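Local coordinates for protein glutaconate coenzyme a-transferase (Acidaminococcus fermentans, PDB 1POI) that catalyses the transfer of coenzyme A from acetyl-CoA to (R)-2-hydroxyglutarate and related acids such as glutaconate, a step of glutamate degradation by the hydroxyglutarate pathway, at residues 261-266 and 274-279; 246-249 and 254-257; 55-60 and 67-72. All blocks are in the same frame, centred on the assembly; numbering follows the deposited sequence.

Contact 1 of 3, residues 261-266 and 274-279; sequences KVYDKV and DAFCKE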
loop_
_atom_site.group_PDB
_atom_site.type_symbol
_atom_site.label_atom_id
_atom_site.label_comp_id
_atom_site.label_asym_id
_atom_site.label_seq_id
_atom_site.Cartn_x
_atom_site.Cartn_y
_atom_site.Cartn_z
ATOM N N LYS A 261 18.633 29.384 -7.070
ATOM C CA LYS A 261 18.735 30.718 -7.670
ATOM C C LYS A 261 19.974 31.437 -7.160
ATOM O O LYS A 261 20.611 32.188 -7.898
ATOM C CB LYS A 261 17.487 31.559 -7.397
ATOM C CG LYS A 261 16.244 31.098 -8.131
ATOM C CD LYS A 261 15.352 32.283 -8.451
ATOM C CE LYS A 261 13.906 31.858 -8.692
ATOM N NZ LYS A 261 13.198 31.450 -7.432
ATOM N N VAL A 262 20.305 31.201 -5.893
ATOM C CA VAL A 262 21.490 31.788 -5.282
ATOM C C VAL A 262 22.666 31.295 -6.099
ATOM O O VAL A 262 23.398 32.093 -6.687
ATOM C CB VAL A 262 21.681 31.298 -3.847
ATOM C CG1 VAL A 262 22.962 31.823 -3.286
ATOM C CG2 VAL A 262 20.514 31.733 -2.993
ATOM N N TYR A 263 22.781 29.969 -6.198
ATOM C CA TYR A 263 23.844 29.334 -6.958
ATOM C C TYR A 263 23.906 29.874 -8.395
ATOM O O TYR A 263 24.996 30.105 -8.916
ATOM C CB TYR A 263 23.679 27.806 -6.951
ATOM C CG TYR A 263 24.839 27.068 -7.599
ATOM C CD1 TYR A 263 25.974 26.742 -6.865
ATOM C CD2 TYR A 263 24.837 26.790 -8.970
ATOM C CE1 TYR A 263 27.088 26.172 -7.480
ATOM C CE2 TYR A 263 25.942 26.218 -9.597
ATOM C CZ TYR A 263 27.065 25.914 -8.843
ATOM O OH TYR A 263 28.154 25.355 -9.456
ATOM N N ASP A 264 22.755 30.107 -9.020
ATOM C CA ASP A 264 22.729 30.609 -10.393
ATOM C C ASP A 264 23.494 31.904 -10.559
ATOM O O ASP A 264 24.158 32.111 -11.570
ATOM C CB ASP A 264 21.298 30.840 -10.874
ATOM C CG ASP A 264 21.228 31.690 -12.160
ATOM O OD1 ASP A 264 21.683 31.232 -13.228
ATOM O OD2 ASP A 264 20.711 32.828 -12.107
ATOM N N LYS A 265 23.337 32.803 -9.595
ATOM C CA LYS A 265 23.991 34.094 -9.676
ATOM C C LYS A 265 25.407 34.019 -9.137
ATOM O O LYS A 265 26.333 34.580 -9.717
ATOM C CB LYS A 265 23.149 35.166 -8.965
ATOM C CG LYS A 265 23.010 35.008 -7.456
ATOM C CD LYS A 265 23.816 36.065 -6.716
ATOM C CE LYS A 265 23.889 35.779 -5.213
ATOM N NZ LYS A 265 24.918 36.651 -4.538
ATOM N N VAL A 266 25.567 33.329 -8.019
ATOM C CA VAL A 266 26.864 33.130 -7.401
ATOM C C VAL A 266 27.899 32.581 -8.407
ATOM O O VAL A 266 28.970 33.155 -8.587
ATOM C CB VAL A 266 26.727 32.164 -6.235
ATOM C CG1 VAL A 266 28.053 31.580 -5.890
ATOM C CG2 VAL A 266 26.149 32.885 -5.037
ATOM N N ASP A 274 33.774 30.776 -5.457
ATOM C CA ASP A 274 34.688 30.284 -4.429
ATOM C C ASP A 274 34.230 30.700 -3.060
ATOM O O ASP A 274 34.386 29.949 -2.094
ATOM C CB ASP A 274 36.106 30.783 -4.691
ATOM C CG ASP A 274 36.729 30.140 -5.914
ATOM O OD1 ASP A 274 36.648 28.890 -6.030
ATOM O OD2 ASP A 274 37.283 30.886 -6.756
ATOM N N ALA A 275 33.671 31.906 -2.990
ATOM C CA ALA A 275 33.143 32.465 -1.746
ATOM C C ALA A 275 32.002 31.564 -1.273
ATOM O O ALA A 275 31.963 31.142 -0.105
ATOM C CB ALA A 275 32.641 33.870 -1.996
ATOM N N PHE A 276 31.092 31.265 -2.207
ATOM C CA PHE A 276 29.957 30.391 -1.967
ATOM C C PHE A 276 30.437 29.047 -1.460
ATOM O O PHE A 276 29.951 28.548 -0.440
ATOM C CB PHE A 276 29.179 30.178 -3.254
ATOM C CG PHE A 276 28.192 29.044 -3.182
ATOM C CD1 PHE A 276 28.594 27.736 -3.476
ATOM C CD2 PHE A 276 26.869 29.279 -2.783
ATOM C CE1 PHE A 276 27.701 26.681 -3.373
ATOM C CE2 PHE A 276 25.960 28.236 -2.674
ATOM C CZ PHE A 276 26.370 26.928 -2.968
ATOM N N CYS A 277 31.381 28.449 -2.185
ATOM C CA CYS A 277 31.909 27.152 -1.779
ATOM C C CYS A 277 32.550 27.168 -0.410
ATOM O O CYS A 277 32.384 26.209 0.348
ATOM C CB CYS A 277 32.891 26.580 -2.795
ATOM S SG CYS A 277 32.155 26.089 -4.347
ATOM N N LYS A 278 33.297 28.218 -0.080
ATOM C CA LYS A 278 33.921 28.259 1.237
ATOM C C LYS A 278 32.889 28.178 2.379
ATOM O O LYS A 278 33.123 27.509 3.385
ATOM C CB LYS A 278 34.803 29.493 1.420
ATOM C CG LYS A 278 35.439 29.484 2.802
ATOM C CD LYS A 278 36.422 30.596 3.054
ATOM C CE LYS A 278 36.973 30.422 4.459
ATOM N NZ LYS A 278 38.208 31.218 4.706
ATOM N N GLU A 279 31.741 28.828 2.189
ATOM C CA GLU A 279 30.667 28.843 3.176
ATOM C C GLU A 279 29.858 27.557 3.272
ATOM O O GLU A 279 29.678 27.010 4.362
ATOM C CB GLU A 279 29.719 29.991 2.868
ATOM C CG GLU A 279 28.495 30.049 3.756
ATOM C CD GLU A 279 27.507 31.101 3.290
ATOM O OE1 GLU A 279 27.670 31.605 2.155
ATOM O OE2 GLU A 279 26.571 31.429 4.052
#
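Along 274-279 the residue that meets helix 257-266 is Phe276, whose benzyl side chain reaches across to Tyr263 and Val266. Its CG is anti to the backbone N (chi1 166°), which carries the ring out toward the neighbouring helix. One face of this ring receives the edge of Tyr263 in a T-shaped pair, with centroids 5.5 Å apart and planes at 79°. The touching edge is Tyr263 CD1, 3.9 Å from Phe276 CE1 and offset toward the rim, so that ring hydrogens of the tyrosine point at the phenylalanine's pi cloud. Val266 CG1 approaches from an oblique direction, 3.7 Å from Phe276 CG; a branched aliphatic side chain suits a buried place beside an aromatic ring. The two segments belong to consecutive helices, 257-266 and 270-282, which follow the last strand of the parallel sheet and are joined by a three-residue loop (267-269), their pairing closed by aromatic and aliphatic side chains. Tyrosine fits at 263 because its ring packs here while its hydroxyl is hydrogen-bonded to Asp58 OD2 on helix 55-62. Next comes Cys277, small enough to lie against Met59, which also touches Phe276 and Tyr263. Farther on, Glu279 is on the exposed side of its helix, where OE2 forms a salt bridge with Lys293.

Contact 2 of 3, residues 246-249 and 254-257; sequences PSQC and DYDN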
loop_
_atom_site.group_PDB
_atom_site.type_symbol
_atom_site.label_atom_id
_atom_site.label_comp_id
_atom_site.label_asym_id
_atom_site.label_seq_id
_atom_site.Cartn_x
_atom_site.Cartn_y
_atom_site.Cartn_z
ATOM N N PRO A 246 20.050 20.630 -3.162
ATOM C CA PRO A 246 18.786 21.255 -3.571
ATOM C C PRO A 246 17.937 20.581 -4.664
ATOM O O PRO A 246 17.075 21.240 -5.241
ATOM C CB PRO A 246 19.267 22.596 -4.117
ATOM C CG PRO A 246 20.482 22.202 -4.855
ATOM C CD PRO A 246 21.176 21.336 -3.793
ATOM N N SER A 247 18.193 19.324 -5.009
ATOM C CA SER A 247 17.415 18.705 -6.072
ATOM C C SER A 247 16.271 17.870 -5.515
ATOM O O SER A 247 16.257 17.531 -4.314
ATOM C CB SER A 247 18.321 17.880 -6.980
ATOM O OG SER A 247 18.822 16.757 -6.298
ATOM N N GLN A 248 15.304 17.572 -6.387
ATOM C CA GLN A 248 14.117 16.778 -6.021
ATOM C C GLN A 248 14.498 15.371 -5.590
ATOM O O GLN A 248 15.629 14.936 -5.756
ATOM C CB GLN A 248 13.134 16.676 -7.198
ATOM C CG GLN A 248 12.887 17.980 -7.867
ATOM C CD GLN A 248 11.861 17.894 -8.931
ATOM O OE1 GLN A 248 12.170 17.635 -10.100
ATOM N NE2 GLN A 248 10.607 18.131 -8.556
ATOM N N CYS A 249 13.538 14.666 -5.034
ATOM C CA CYS A 249 13.755 13.319 -4.619
ATOM C C CYS A 249 12.353 12.804 -4.425
ATOM O O CYS A 249 11.714 13.021 -3.377
ATOM C CB CYS A 249 14.559 13.281 -3.349
ATOM S SG CYS A 249 14.757 11.641 -2.694
ATOM N N ASP A 254 10.707 18.411 -2.818
ATOM C CA ASP A 254 10.808 19.149 -4.061
ATOM C C ASP A 254 12.124 19.961 -4.148
ATOM O O ASP A 254 12.831 20.129 -3.134
ATOM C CB ASP A 254 9.595 20.065 -4.087
ATOM C CG ASP A 254 9.157 20.410 -5.476
ATOM O OD1 ASP A 254 9.977 20.291 -6.407
ATOM O OD2 ASP A 254 7.975 20.805 -5.637
ATOM N N TYR A 255 12.477 20.465 -5.333
ATOM C CA TYR A 255 13.704 21.236 -5.421
ATOM C C TYR A 255 13.600 22.517 -4.622
ATOM O O TYR A 255 12.521 23.055 -4.429
ATOM C CB TYR A 255 14.157 21.533 -6.857
ATOM C CG TYR A 255 13.108 21.821 -7.913
ATOM C CD1 TYR A 255 11.997 22.618 -7.660
ATOM C CD2 TYR A 255 13.224 21.256 -9.178
ATOM C CE1 TYR A 255 11.021 22.835 -8.648
ATOM C CE2 TYR A 255 12.262 21.465 -10.169
ATOM C CZ TYR A 255 11.163 22.250 -9.897
ATOM O OH TYR A 255 10.219 22.417 -10.893
ATOM N N ASP A 256 14.737 22.989 -4.142
ATOM C CA ASP A 256 14.822 24.199 -3.355
ATOM C C ASP A 256 15.163 25.316 -4.315
ATOM O O ASP A 256 16.322 25.661 -4.471
ATOM C CB ASP A 256 15.927 24.038 -2.321
ATOM C CG ASP A 256 15.918 25.122 -1.301
ATOM O OD1 ASP A 256 15.834 26.293 -1.704
ATOM O OD2 ASP A 256 15.999 24.821 -0.090
ATOM N N ASN A 257 14.149 25.888 -4.950
ATOM C CA ASN A 257 14.319 26.965 -5.920
ATOM C C ASN A 257 15.048 28.229 -5.491
ATOM O O ASN A 257 15.701 28.875 -6.318
ATOM C CB ASN A 257 12.995 27.349 -6.520
ATOM C CG ASN A 257 13.030 27.277 -8.003
ATOM O OD1 ASN A 257 12.997 28.307 -8.665
ATOM N ND2 ASN A 257 13.026 26.063 -8.555
#
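Pro246 and Asp256 join two irregular chain segments that run antiparallel within one loop, the four residues between them turning the chain back. Asp256 N donates to Pro246 O at 3.1 Å, nearly straight at 164°, although the N-H comes from above the carbonyl plane, 36° out of it. The same oxygen receives a CA-H...O contact from Tyr255 CA at 3.4 Å. A cis peptide before Pro246 bends the chain here, and the proline ring packs through CB on Asp256 CB and also on Phe259 and Leu260.

Gln248, extended beyond CG (chi2 -176°), lies alongside Tyr255 with its amide stacked over one ring face; Gln248 CG is 3.5 Å from Tyr255 CD2. Glutamine suits the place because its flat amide can cover a ring and still bond at its end. Gln248 NE2 makes a weak hydrogen bond to Asp254 OD1 at 3.1 Å. Tyr255 N donates to Asp254 OD1 at 2.7 Å, on the anti side. The stronger polar partners belong to a chain of another protein: acidic side chains for Gln248 NE2 and Tyr255 OH, a basic one for Asp254 OD2. Asp256 N-caps helix 257-266: OD1 takes Phe259 N and pairs with Arg298, while OD2 is hydrogen-bonded to His245 NE2. Basic partners and a helix start probably keep both buried aspartates ionised, tying the loop electrostatically to subunit interface and helix.

Contact 3 of 3, residues 55-60 and 67-72; sequences GDWDML and KAYINC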
loop_
_atom_site.group_PDB
_atom_site.type_symbol
_atom_site.label_atom_id
_atom_site.label_comp_id
_atom_site.label_asym_id
_atom_site.label_seq_id
_atom_site.Cartn_x
_atom_site.Cartn_y
_atom_site.Cartn_z
ATOM N N GLY A 55 24.192 21.054 -11.191
ATOM C CA GLY A 55 25.126 21.812 -10.379
ATOM C C GLY A 55 26.244 20.962 -9.848
ATOM O O GLY A 55 27.304 21.470 -9.495
ATOM N N ASP A 56 25.991 19.659 -9.776
ATOM C CA ASP A 56 26.967 18.690 -9.288
ATOM C C ASP A 56 28.280 18.741 -10.114
ATOM O O ASP A 56 29.328 19.114 -9.591
ATOM C CB ASP A 56 26.337 17.271 -9.182
ATOM C CG ASP A 56 25.665 16.765 -10.509
ATOM O OD1 ASP A 56 25.243 17.554 -11.390
ATOM O OD2 ASP A 56 25.552 15.526 -10.669
ATOM N N TRP A 57 28.217 18.486 -11.415
ATOM C CA TRP A 57 29.424 18.544 -12.210
ATOM C C TRP A 57 29.942 19.963 -12.329
ATOM O O TRP A 57 31.124 20.173 -12.601
ATOM C CB TRP A 57 29.220 17.922 -13.588
ATOM C CG TRP A 57 29.294 16.430 -13.529
ATOM C CD1 TRP A 57 28.246 15.559 -13.399
ATOM C CD2 TRP A 57 30.487 15.630 -13.487
ATOM N NE1 TRP A 57 28.711 14.275 -13.265
ATOM C CE2 TRP A 57 30.082 14.284 -13.317
ATOM C CE3 TRP A 57 31.859 15.924 -13.572
ATOM C CZ2 TRP A 57 31.004 13.223 -13.228
ATOM C CZ3 TRP A 57 32.768 14.877 -13.484
ATOM C CH2 TRP A 57 32.336 13.538 -13.315
ATOM N N ASP A 58 29.080 20.947 -12.109
ATOM C CA ASP A 58 29.529 22.330 -12.189
ATOM C C ASP A 58 30.445 22.608 -11.030
ATOM O O ASP A 58 31.507 23.198 -11.189
ATOM C CB ASP A 58 28.379 23.305 -12.120
ATOM C CG ASP A 58 28.731 24.638 -12.722
ATOM O OD1 ASP A 58 29.178 24.631 -13.883
ATOM O OD2 ASP A 58 28.557 25.688 -12.054
ATOM N N MET A 59 30.046 22.174 -9.850
ATOM C CA MET A 59 30.867 22.413 -8.693
ATOM C C MET A 59 32.244 21.762 -8.827
ATOM O O MET A 59 33.256 22.419 -8.577
ATOM C CB MET A 59 30.123 22.005 -7.436
ATOM C CG MET A 59 28.896 22.883 -7.197
ATOM S SD MET A 59 28.115 22.463 -5.651
ATOM C CE MET A 59 29.131 23.294 -4.521
ATOM N N LEU A 60 32.293 20.522 -9.314
ATOM C CA LEU A 60 33.559 19.812 -9.507
ATOM C C LEU A 60 34.434 20.552 -10.527
ATOM O O LEU A 60 35.607 20.817 -10.266
ATOM C CB LEU A 60 33.311 18.375 -9.985
ATOM C CG LEU A 60 32.592 17.429 -9.016
ATOM C CD1 LEU A 60 32.295 16.084 -9.686
ATOM C CD2 LEU A 60 33.412 17.258 -7.739
ATOM N N LYS A 67 39.731 16.274 -14.968
ATOM C CA LYS A 67 40.811 16.117 -15.952
ATOM C C LYS A 67 40.230 16.094 -17.352
ATOM O O LYS A 67 40.694 16.787 -18.245
ATOM C CB LYS A 67 41.566 14.819 -15.639
ATOM C CG LYS A 67 42.906 14.638 -16.342
ATOM C CD LYS A 67 43.642 13.362 -15.887
ATOM C CE LYS A 67 42.989 12.084 -16.427
ATOM N NZ LYS A 67 43.834 10.840 -16.223
ATOM N N ALA A 68 39.180 15.305 -17.524
ATOM C CA ALA A 68 38.480 15.191 -18.796
ATOM C C ALA A 68 37.015 14.986 -18.433
ATOM O O ALA A 68 36.696 14.261 -17.472
ATOM C CB ALA A 68 38.998 14.006 -19.577
ATOM N N TYR A 69 36.132 15.614 -19.195
ATOM C CA TYR A 69 34.701 15.544 -18.943
ATOM C C TYR A 69 33.999 15.143 -20.235
ATOM O O TYR A 69 34.228 15.768 -21.285
ATOM C CB TYR A 69 34.250 16.929 -18.478
ATOM C CG TYR A 69 32.779 17.116 -18.244
ATOM C CD1 TYR A 69 32.098 16.392 -17.252
ATOM C CD2 TYR A 69 32.064 18.048 -18.998
ATOM C CE1 TYR A 69 30.735 16.605 -17.022
ATOM C CE2 TYR A 69 30.720 18.267 -18.778
ATOM C CZ TYR A 69 30.056 17.550 -17.795
ATOM O OH TYR A 69 28.722 17.808 -17.593
ATOM N N ILE A 70 33.210 14.062 -20.173
ATOM C CA ILE A 70 32.488 13.551 -21.346
ATOM C C ILE A 70 31.095 14.178 -21.242
ATOM O O ILE A 70 30.312 13.861 -20.344
ATOM C CB ILE A 70 32.443 11.960 -21.385
ATOM C CG1 ILE A 70 33.819 11.343 -21.044
ATOM C CG2 ILE A 70 32.030 11.471 -22.777
ATOM C CD1 ILE A 70 34.981 11.834 -21.889
ATOM N N ASN A 71 30.760 14.991 -22.223
ATOM C CA ASN A 71 29.539 15.767 -22.167
ATOM C C ASN A 71 28.424 15.613 -23.197
ATOM O O ASN A 71 28.667 15.462 -24.418
ATOM C CB ASN A 71 29.960 17.241 -22.133
ATOM C CG ASN A 71 28.826 18.159 -21.814
ATOM O OD1 ASN A 71 28.401 18.243 -20.656
ATOM N ND2 ASN A 71 28.308 18.843 -22.833
ATOM N N CYS A 72 27.195 15.759 -22.689
ATOM C CA CYS A 72 25.980 15.711 -23.514
ATOM C C CYS A 72 25.072 16.907 -23.203
ATOM O O CYS A 72 24.516 17.504 -24.125
ATOM C CB CYS A 72 25.217 14.392 -23.360
ATOM S SG CYS A 72 24.541 14.021 -21.725
#
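Trp57 and Tyr69 meet between helix 55-62 and strand 66-71, the second and third elements of a beta-alpha-beta crossover that starts from the adjacent parallel strand 46-49. This is a unit of the Rossmann-like sheet of the coenzyme A transferase family, and the two rings fill the layer between helix and sheet. They are neither stacked nor edge-to-face: the planes stand 41° apart, with the tyrosine centroid 5.4 Å from that of the indole's six-membered ring. Tyr69 CE1 does most of the touching, 3.7 Å from Trp57 CD2, and Tyr69 CD1 lies just as close to Trp57 CE3. Leu60 CD1 lies 3.9 Å above the indole plane on the side opposite Tyr69 CE1, so the ring is held between the next turn of its own helix and the strand. Large rings suit a gap of this size, the backbones being 9.1 Å apart between Trp57 CA and Tyr69 CA.

In the next shell, Ile20 and Leu22 of strand 19-22 pack on Trp57, which thus touches two strands of the sheet. Tyr69 has its CG anti to the backbone N (chi1 176°), directing the ring toward the helix, and its hydroxyl is hydrogen-bonded to that of Thr74; tyrosine thus combines an apolar flank with a polar tip that remains satisfied in a buried place.

Farther out, the start of the helix is tied in by Asp56, whose OD1 accepts Gly54 N and, weakly, Trp57 N, while OD2 forms a salt bridge with Lys30. Beyond Tyr69, Asn71 ND2 bonds to Asp99 OD1 and to the backbone of another protein's chain, placing this part of the strand at a subunit interface. Near the amino-terminal start of the helix, Tyr69 OH lies 4.0 Å from Trp57 CB.

How the contacts relate
Contact 3 comes first along the chain, then contact 2, then contact 1. Contacts 1 and 3, with centres about 17 Å apart, touch directly through the hydrogen bond of Tyr263 OH to Asp58 OD2, 2.7 Å long, so helix 55-62 lies between the sheet and the later helix pair. Contact 2, centred about 17 Å from contact 1, adjoins it in sequence, its N-cap residue opening the helix that contact 1 uses. Contacts 2 and 3 do not touch, their centres being about 20 Å and their nearest atoms about 7 Å apart, yet Lys30 serves both, through its backbone N to Ser247 OG and its NZ to Asp56 OD2. Both also reach another protein's chain.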